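Local coordinates for protein tryptophan synthase alpha chain (Chlamydia trachomatis, PDB 6V82) that probably cleaves indoleglycerol phosphate into indole and glyceraldehyde 3-phosphate as the alpha subunit of tryptophan synthase, the last step of tryptophan biosynthesis, at residues Ile149-Ala154 against Phe171-Pro176; Val203-Ile208 against Gly223-Thr228. One frame throughout, in Å; residues are numbered along the deposited sequence.

Contact 1: residues Ile149-Ala154 against Phe171-Pro176; sequences ILLISA and FLYYIP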
ATOM      1  N   ILE A 149      39.363 -32.046  11.680  1.00 32.79           N
ATOM      2  CA  ILE A 149      40.092 -31.289  10.667  1.00 30.77           C
ATOM      3  C   ILE A 149      39.607 -29.848  10.732  1.00 35.42           C
ATOM      4  O   ILE A 149      38.482 -29.541  10.321  1.00 37.62           O
ATOM      5  CB  ILE A 149      39.885 -31.876   9.267  1.00 27.69           C
ATOM      6  CG1 ILE A 149      40.113 -33.380   9.274  1.00 25.99           C
ATOM      7  CG2 ILE A 149      40.849 -31.248   8.297  1.00 29.89           C
ATOM      8  CD1 ILE A 149      41.531 -33.774   9.650  1.00 29.83           C
ATOM      9  N   LEU A 150      40.451 -28.954  11.233  1.00 34.43           N
ATOM     10  CA  LEU A 150      40.036 -27.587  11.515  1.00 34.04           C
ATOM     11  C   LEU A 150      40.598 -26.642  10.461  1.00 36.11           C
ATOM     12  O   LEU A 150      41.489 -27.003   9.693  1.00 32.86           O
ATOM     13  CB  LEU A 150      40.492 -27.173  12.917  1.00 32.97           C
ATOM     14  CG  LEU A 150      39.545 -27.482  14.081  1.00 36.83           C
ATOM     15  CD1 LEU A 150      39.039 -28.910  14.051  1.00 35.84           C
ATOM     16  CD2 LEU A 150      40.235 -27.204  15.406  1.00 41.51           C
ATOM     17  N   LEU A 151      40.047 -25.425  10.419  1.00 37.56           N
ATOM     18  CA  LEU A 151      40.415 -24.404   9.440  1.00 35.67           C
ATOM     19  C   LEU A 151      40.885 -23.142  10.158  1.00 37.78           C
ATOM     20  O   LEU A 151      40.210 -22.657  11.072  1.00 39.29           O
ATOM     21  CB  LEU A 151      39.239 -24.055   8.520  1.00 34.68           C
ATOM     22  CG  LEU A 151      38.805 -25.027   7.416  1.00 41.73           C
ATOM     23  CD1 LEU A 151      37.866 -26.094   7.928  1.00 41.25           C
ATOM     24  CD2 LEU A 151      38.142 -24.239   6.299  1.00 50.06           C
ATOM     25  N   ILE A 152      42.036 -22.608   9.747  1.00 39.53           N
ATOM     26  CA  ILE A 152      42.559 -21.392  10.349  1.00 45.81           C
ATOM     27  C   ILE A 152      42.816 -20.363   9.263  1.00 48.89           C
ATOM     28  O   ILE A 152      43.022 -20.686   8.092  1.00 46.90           O
ATOM     29  CB  ILE A 152      43.842 -21.624  11.172  1.00 49.42           C
ATOM     30  CG1 ILE A 152      44.966 -22.138  10.287  1.00 50.28           C
ATOM     31  CG2 ILE A 152      43.586 -22.606  12.297  1.00 52.97           C
ATOM     32  CD1 ILE A 152      46.046 -22.834  11.074  1.00 58.26           C
ATOM     33  N   SER A 153      42.791 -19.109   9.681  1.00 55.37           N
ATOM     34  CA  SER A 153      43.007 -17.955   8.831  1.00 61.34           C
ATOM     35  C   SER A 153      44.170 -17.149   9.398  1.00 69.00           C
ATOM     36  O   SER A 153      44.645 -17.402  10.512  1.00 66.95           O
ATOM     37  CB  SER A 153      41.730 -17.105   8.745  1.00 60.29           C
ATOM     38  OG  SER A 153      41.799 -16.184   7.670  1.00 69.99           O
ATOM     39  N   ALA A 154      44.647 -16.171   8.619  1.00 74.37           N
ATOM     40  CA  ALA A 154      45.700 -15.298   9.123  1.00 74.99           C
ATOM     41  C   ALA A 154      45.245 -14.563  10.377  1.00 84.99           C
ATOM     42  O   ALA A 154      45.993 -14.455  11.357  1.00 84.81           O
ATOM     43  CB  ALA A 154      46.128 -14.309   8.044  1.00 67.91           C
ATOM     44  N   PHE A 171      45.785 -32.866   9.899  1.00 37.49           N
ATOM     45  CA  PHE A 171      46.338 -31.708   9.209  1.00 34.90           C
ATOM     46  C   PHE A 171      45.366 -30.554   9.396  1.00 34.19           C
ATOM     47  O   PHE A 171      44.212 -30.747   9.788  1.00 31.58           O
ATOM     48  CB  PHE A 171      46.578 -31.987   7.726  1.00 33.83           C
ATOM     49  CG  PHE A 171      45.312 -32.167   6.939  1.00 35.70           C
ATOM     50  CD1 PHE A 171      44.784 -31.121   6.202  1.00 34.33           C
ATOM     51  CD2 PHE A 171      44.639 -33.381   6.951  1.00 37.53           C
ATOM     52  CE1 PHE A 171      43.609 -31.279   5.480  1.00 34.29           C
ATOM     53  CE2 PHE A 171      43.463 -33.547   6.231  1.00 37.86           C
ATOM     54  CZ  PHE A 171      42.949 -32.490   5.493  1.00 35.68           C
ATOM     55  N   LEU A 172      45.854 -29.349   9.115  1.00 34.96           N
ATOM     56  CA  LEU A 172      45.076 -28.122   9.226  1.00 35.87           C
ATOM     57  C   LEU A 172      44.859 -27.529   7.848  1.00 43.55           C
ATOM     58  O   LEU A 172      45.802 -27.415   7.058  1.00 53.16           O
ATOM     59  CB  LEU A 172      45.776 -27.090  10.101  1.00 38.88           C
ATOM     60  CG  LEU A 172      45.460 -27.145  11.583  1.00 49.58           C
ATOM     61  CD1 LEU A 172      46.378 -26.181  12.309  1.00 55.40           C
ATOM     62  CD2 LEU A 172      44.004 -26.787  11.815  1.00 44.17           C
ATOM     63  N   TYR A 173      43.624 -27.150   7.567  1.00 36.61           N
ATOM     64  CA  TYR A 173      43.359 -26.323   6.411  1.00 36.54           C
ATOM     65  C   TYR A 173      43.672 -24.871   6.739  1.00 45.41           C
ATOM     66  O   TYR A 173      43.447 -24.401   7.858  1.00 45.14           O
ATOM     67  CB  TYR A 173      41.909 -26.449   5.980  1.00 35.05           C
ATOM     68  CG  TYR A 173      41.591 -27.653   5.139  1.00 35.54           C
ATOM     69  CD1 TYR A 173      42.251 -27.877   3.944  1.00 40.28           C
ATOM     70  CD2 TYR A 173      40.585 -28.535   5.511  1.00 35.40           C
ATOM     71  CE1 TYR A 173      41.942 -28.963   3.158  1.00 40.85           C
ATOM     72  CE2 TYR A 173      40.262 -29.617   4.730  1.00 36.93           C
ATOM     73  CZ  TYR A 173      40.946 -29.829   3.553  1.00 41.37           C
ATOM     74  OH  TYR A 173      40.636 -30.914   2.766  1.00 43.36           O
ATOM     75  N   TYR A 174      44.188 -24.161   5.744  1.00 46.27           N
ATOM     76  CA  TYR A 174      44.575 -22.767   5.880  1.00 46.63           C
ATOM     77  C   TYR A 174      43.929 -21.971   4.759  1.00 49.21           C
ATOM     78  O   TYR A 174      43.998 -22.376   3.595  1.00 49.37           O
ATOM     79  CB  TYR A 174      46.095 -22.628   5.836  1.00 48.09           C
ATOM     80  CG  TYR A 174      46.568 -21.269   6.229  1.00 59.52           C
ATOM     81  CD1 TYR A 174      46.730 -20.275   5.275  1.00 65.03           C
ATOM     82  CD2 TYR A 174      46.840 -20.965   7.555  1.00 64.62           C
ATOM     83  CE1 TYR A 174      47.155 -19.018   5.621  1.00 72.32           C
ATOM     84  CE2 TYR A 174      47.270 -19.701   7.919  1.00 71.69           C
ATOM     85  CZ  TYR A 174      47.427 -18.728   6.941  1.00 76.43           C
ATOM     86  OH  TYR A 174      47.851 -17.457   7.268  1.00 78.83           O
ATOM     87  N   ILE A 175      43.286 -20.859   5.107  1.00 59.87           N
ATOM     88  CA  ILE A 175      42.657 -19.980   4.119  1.00 70.76           C
ATOM     89  C   ILE A 175      43.413 -18.660   4.083  1.00 83.95           C
ATOM     90  O   ILE A 175      43.095 -17.754   4.864  1.00 85.05           O
ATOM     91  CB  ILE A 175      41.178 -19.718   4.436  1.00 66.05           C
ATOM     92  CG1 ILE A 175      40.522 -20.944   5.059  1.00 65.17           C
ATOM     93  CG2 ILE A 175      40.445 -19.308   3.175  1.00 65.49           C
ATOM     94  CD1 ILE A 175      39.131 -20.669   5.567  1.00 65.98           C
ATOM     95  N   PRO A 176      44.399 -18.498   3.213  1.00 99.39           N
ATOM     96  CA  PRO A 176      45.219 -17.280   3.232  1.00108.76           C
ATOM     97  C   PRO A 176      44.523 -16.104   2.554  1.00106.69           C
ATOM     98  O   PRO A 176      43.449 -16.234   1.963  1.00108.60           O
ATOM     99  CB  PRO A 176      46.483 -17.695   2.474  1.00113.82           C
ATOM    100  CG  PRO A 176      46.028 -18.786   1.564  1.00109.74           C
ATOM    101  CD  PRO A 176      44.904 -19.502   2.260  1.00102.01           C
TER
HETATM  102  O   HOH W   1      42.734 -30.143  12.185  1.00 29.05           O

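Contact 2: residues Val203-Ile208 against Gly223-Thr228; sequences VDRRDI and GFIVKT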
ATOM      1  N   VAL A 203      47.515 -27.294   4.826  1.00 38.85           N
ATOM      2  CA  VAL A 203      47.060 -27.413   3.448  1.00 37.84           C
ATOM      3  C   VAL A 203      46.292 -26.156   3.068  1.00 44.81           C
ATOM      4  O   VAL A 203      45.337 -25.773   3.755  1.00 43.61           O
ATOM      5  CB  VAL A 203      46.194 -28.669   3.244  1.00 37.96           C
ATOM      6  CG1 VAL A 203      45.641 -28.711   1.820  1.00 31.21           C
ATOM      7  CG2 VAL A 203      47.010 -29.909   3.549  1.00 31.59           C
ATOM      8  N   ASP A 204      46.717 -25.521   1.972  1.00 46.61           N
ATOM      9  CA  ASP A 204      45.980 -24.413   1.376  1.00 45.31           C
ATOM     10  C   ASP A 204      44.599 -24.882   0.923  1.00 47.59           C
ATOM     11  O   ASP A 204      44.475 -25.774   0.072  1.00 45.87           O
ATOM     12  CB  ASP A 204      46.771 -23.847   0.197  1.00 46.08           C
ATOM     13  CG  ASP A 204      46.300 -22.457  -0.234  1.00 49.77           C
ATOM     14  OD1 ASP A 204      45.079 -22.184  -0.190  1.00 43.98           O
ATOM     15  OD2 ASP A 204      47.168 -21.638  -0.626  1.00 53.37           O
ATOM     16  N   ARG A 205      43.564 -24.261   1.484  1.00 45.65           N
ATOM     17  CA  ARG A 205      42.171 -24.627   1.263  1.00 45.94           C
ATOM     18  C   ARG A 205      41.621 -24.132  -0.076  1.00 50.31           C
ATOM     19  O   ARG A 205      40.484 -24.464  -0.424  1.00 45.75           O
ATOM     20  CB  ARG A 205      41.339 -24.081   2.434  1.00 46.35           C
ATOM     21  CG  ARG A 205      39.838 -24.395   2.459  1.00 46.45           C
ATOM     22  CD  ARG A 205      39.527 -25.872   2.601  1.00 40.20           C
ATOM     23  NE  ARG A 205      38.083 -26.099   2.681  1.00 39.02           N
ATOM     24  CZ  ARG A 205      37.498 -27.299   2.621  1.00 40.53           C
ATOM     25  NH1 ARG A 205      38.231 -28.409   2.486  1.00 37.34           N
ATOM     26  NH2 ARG A 205      36.170 -27.390   2.692  1.00 38.23           N
ATOM     27  N   ARG A 206      42.389 -23.372  -0.854  1.00 56.19           N
ATOM     28  CA  ARG A 206      41.828 -22.779  -2.060  1.00 49.67           C
ATOM     29  C   ARG A 206      41.552 -23.837  -3.126  1.00 49.81           C
ATOM     30  O   ARG A 206      42.222 -24.870  -3.211  1.00 52.76           O
ATOM     31  CB  ARG A 206      42.754 -21.701  -2.608  1.00 48.75           C
ATOM     32  CG  ARG A 206      43.882 -22.183  -3.496  1.00 51.43           C
ATOM     33  CD  ARG A 206      44.579 -20.981  -4.132  1.00 61.81           C
ATOM     34  NE  ARG A 206      45.610 -20.394  -3.272  1.00 71.65           N
ATOM     35  CZ  ARG A 206      45.403 -19.468  -2.335  1.00 75.57           C
ATOM     36  NH1 ARG A 206      46.429 -19.019  -1.627  1.00 75.56           N
ATOM     37  NH2 ARG A 206      44.185 -18.993  -2.095  1.00 77.07           N
ATOM     38  N   ASP A 207      40.537 -23.570  -3.938  1.00 51.31           N
ATOM     39  CA  ASP A 207      40.081 -24.531  -4.932  1.00 49.93           C
ATOM     40  C   ASP A 207      41.041 -24.552  -6.110  1.00 50.05           C
ATOM     41  O   ASP A 207      41.212 -23.544  -6.799  1.00 58.42           O
ATOM     42  CB  ASP A 207      38.670 -24.172  -5.390  1.00 51.29           C
ATOM     43  CG  ASP A 207      38.009 -25.275  -6.202  1.00 53.97           C
ATOM     44  OD1 ASP A 207      38.587 -26.377  -6.361  1.00 52.41           O
ATOM     45  OD2 ASP A 207      36.893 -25.021  -6.695  1.00 54.53           O
ATOM     46  N   ILE A 208      41.673 -25.691  -6.337  1.00 49.76           N
ATOM     47  CA  ILE A 208      42.588 -25.870  -7.455  1.00 51.69           C
ATOM     48  C   ILE A 208      41.872 -26.653  -8.538  1.00 53.60           C
ATOM     49  O   ILE A 208      41.167 -27.631  -8.251  1.00 57.12           O
ATOM     50  CB  ILE A 208      43.872 -26.596  -7.019  1.00 48.51           C
ATOM     51  CG1 ILE A 208      44.556 -25.820  -5.904  1.00 41.70           C
ATOM     52  CG2 ILE A 208      44.799 -26.743  -8.199  1.00 50.14           C
ATOM     53  CD1 ILE A 208      44.972 -24.453  -6.337  1.00 41.86           C
ATOM     54  N   GLY A 223      49.664 -29.783   0.646  1.00 46.14           N
ATOM     55  CA  GLY A 223      48.810 -30.407  -0.345  1.00 42.66           C
ATOM     56  C   GLY A 223      47.910 -29.358  -0.951  1.00 47.57           C
ATOM     57  O   GLY A 223      47.890 -28.204  -0.517  1.00 58.61           O
ATOM     58  N   PHE A 224      47.162 -29.773  -1.966  1.00 44.50           N
ATOM     59  CA  PHE A 224      46.137 -28.927  -2.560  1.00 44.27           C
ATOM     60  C   PHE A 224      44.839 -29.714  -2.649  1.00 45.21           C
ATOM     61  O   PHE A 224      44.845 -30.948  -2.679  1.00 49.10           O
ATOM     62  CB  PHE A 224      46.550 -28.412  -3.950  1.00 40.69           C
ATOM     63  CG  PHE A 224      46.678 -29.491  -4.981  1.00 41.38           C
ATOM     64  CD1 PHE A 224      47.842 -30.238  -5.079  1.00 47.72           C
ATOM     65  CD2 PHE A 224      45.639 -29.757  -5.857  1.00 41.02           C
ATOM     66  CE1 PHE A 224      47.963 -31.234  -6.032  1.00 51.36           C
ATOM     67  CE2 PHE A 224      45.756 -30.749  -6.816  1.00 42.84           C
ATOM     68  CZ  PHE A 224      46.917 -31.488  -6.903  1.00 47.94           C
ATOM     69  N   ILE A 225      43.721 -28.998  -2.680  1.00 41.61           N
ATOM     70  CA  ILE A 225      42.409 -29.623  -2.752  1.00 37.82           C
ATOM     71  C   ILE A 225      41.752 -29.240  -4.071  1.00 41.25           C
ATOM     72  O   ILE A 225      41.774 -28.070  -4.475  1.00 45.98           O
ATOM     73  CB  ILE A 225      41.533 -29.247  -1.542  1.00 34.64           C
ATOM     74  CG1 ILE A 225      40.125 -29.824  -1.698  1.00 34.52           C
ATOM     75  CG2 ILE A 225      41.474 -27.747  -1.337  1.00 29.85           C
ATOM     76  CD1 ILE A 225      39.279 -29.690  -0.439  1.00 37.74           C
ATOM     77  N   VAL A 226      41.207 -30.239  -4.755  1.00 41.29           N
ATOM     78  CA  VAL A 226      40.359 -30.054  -5.925  1.00 38.40           C
ATOM     79  C   VAL A 226      38.923 -30.149  -5.421  1.00 42.25           C
ATOM     80  O   VAL A 226      38.384 -31.249  -5.251  1.00 45.76           O
ATOM     81  CB  VAL A 226      40.644 -31.108  -6.999  1.00 33.28           C
ATOM     82  CG1 VAL A 226      39.731 -30.909  -8.184  1.00 31.72           C
ATOM     83  CG2 VAL A 226      42.114 -31.092  -7.400  1.00 32.10           C
ATOM     84  N   LYS A 227      38.299 -29.001  -5.169  1.00 40.02           N
ATOM     85  CA  LYS A 227      36.969 -28.971  -4.568  1.00 43.50           C
ATOM     86  C   LYS A 227      35.852 -29.056  -5.604  1.00 45.36           C
ATOM     87  O   LYS A 227      34.920 -29.850  -5.447  1.00 49.74           O
ATOM     88  CB  LYS A 227      36.800 -27.697  -3.733  1.00 44.46           C
ATOM     89  CG  LYS A 227      35.430 -27.541  -3.088  1.00 41.68           C
ATOM     90  CD  LYS A 227      35.155 -28.695  -2.123  1.00 41.52           C
ATOM     91  CE  LYS A 227      33.753 -28.611  -1.518  1.00 40.58           C
ATOM     92  NZ  LYS A 227      33.585 -27.517  -0.503  1.00 38.56           N
ATOM     93  N   THR A 228      35.924 -28.237  -6.653  1.00 41.63           N
ATOM     94  CA  THR A 228      34.858 -28.117  -7.646  1.00 38.99           C
ATOM     95  C   THR A 228      35.031 -29.047  -8.851  1.00 37.57           C
ATOM     96  O   THR A 228      34.048 -29.635  -9.320  1.00 37.22           O
ATOM     97  CB  THR A 228      34.768 -26.664  -8.131  1.00 50.97           C
ATOM     98  OG1 THR A 228      34.295 -25.827  -7.066  1.00 53.29           O
ATOM     99  CG2 THR A 228      33.827 -26.527  -9.321  1.00 57.30           C
TER

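Contact 1: residues Ile149-Ala154 against Phe171-Pro176
L150 and Y173 start the backbone pairing of two parallel strands, with Y173 N donating to L150 O at 3.0 Å. I152 then spends both of its polar main-chain atoms on the neighbouring strand. Its N gives to Y173 O (3.0 Å), approaching 24° out of the carbonyl plane, and its O receives I175 N, also at 3.0 Å. Y173 O and I152 O each take an additional CA-H contact, from L151 and Y174 respectively. Ahead of these direct bonds a water spans the gap: L150 N donates to it at 2.7 Å, and it lies 2.9 Å from F171 O. At the far end S153 OG, anti to its backbone N (chi1 -165°), makes a weak bond to I175 O at 3.5 Å, while S153 N is satisfied by T156 OG1. Y173 OH is hydrogen-bonded to E44 OE2, E44 being a predicted proton acceptor.

Among the apolar groups, I149 CG2 sits over one face of the F171 ring, offset toward its rim. I152 crosses Y174 at about a right angle, bringing CG1 to 3.5 Å from Y174 CD2, and its CD1 meets L172 CD1. Helix 187-198 packs against I152, L172 and Y174, whereas L151 and Y173 lie side by side on the other face of the sheet. Two parallel strands, 147-153 and 172-175, joined through helix 158-167 make a beta-alpha-beta unit of the TIM barrel.

Contact 2: residues Val203-Ile208 against Gly223-Thr228
D207 holds its CG anti to the backbone N (chi1 -168°), which carries the carboxylate across to K227 and T228, and T228 turns OG1 beside its own backbone N to meet it. Three good bonds grip the acid, with a weak fourth from T228 N to D207 OD2. K227 N reaches OD1 of D207 at 2.9 Å from well above the carboxylate plane (45° out of it), and T228 N joins from the same face on the syn side, at 3.3 Å from D207 OD1. The other oxygen, D207 OD2, takes the hydroxyl of T228 OG1 at 2.7 Å, again syn. I208 N to I225 O, at 3.0 Å, is the one direct main-chain bond between the segments, made where the chain has turned its corner at R206.

Strands 202-205 and 223-226 are the last two of the eight in the TIM barrel, and this contact brings them together where the barrel closes. S221 OG, outside both segments, is hydrogen-bonded to D204 N and G223 O. V203 CG1 packs 3.3 Å from G223 O, while I208 crosses the F224 side chain at about a right angle, its CB 3.8 Å from F224 CD2.

R205 crosses I225 obliquely, with NH1 3.4 Å from I225 CD1. Its NH2 stands 4.1 Å from K227 NZ; these like charges have acidic partners, E44 for R205 and D55 for K227, both predicted proton acceptors. On D204, OD1 accepts R206 N in an Asx turn, and OD2 makes a salt bridge with R206 NH1 as well as a hydrogen bond with Y220 OH.

Contacts 1 and 2 belong to one barrel wall, since strands 172-175 and 202-205 are neighbours in it: V203 N and O probably bond to L172 O and Y174 N. Contact 1 is the more buried and is dominated by regular main-chain pairing and hydrocarbon packing, although S153 and I175 pack on acidic side chains of another protein chain. Contact 2 is only partly buried, has a single direct main-chain bond between its segments, and rests on one carboxylate, D207, that takes main-chain N-H and hydroxyl donors, while R205 and K227 turn to acids outside it. The two meet beside the predicted active site, where the Y173 ring has a cation-pi interaction with R205.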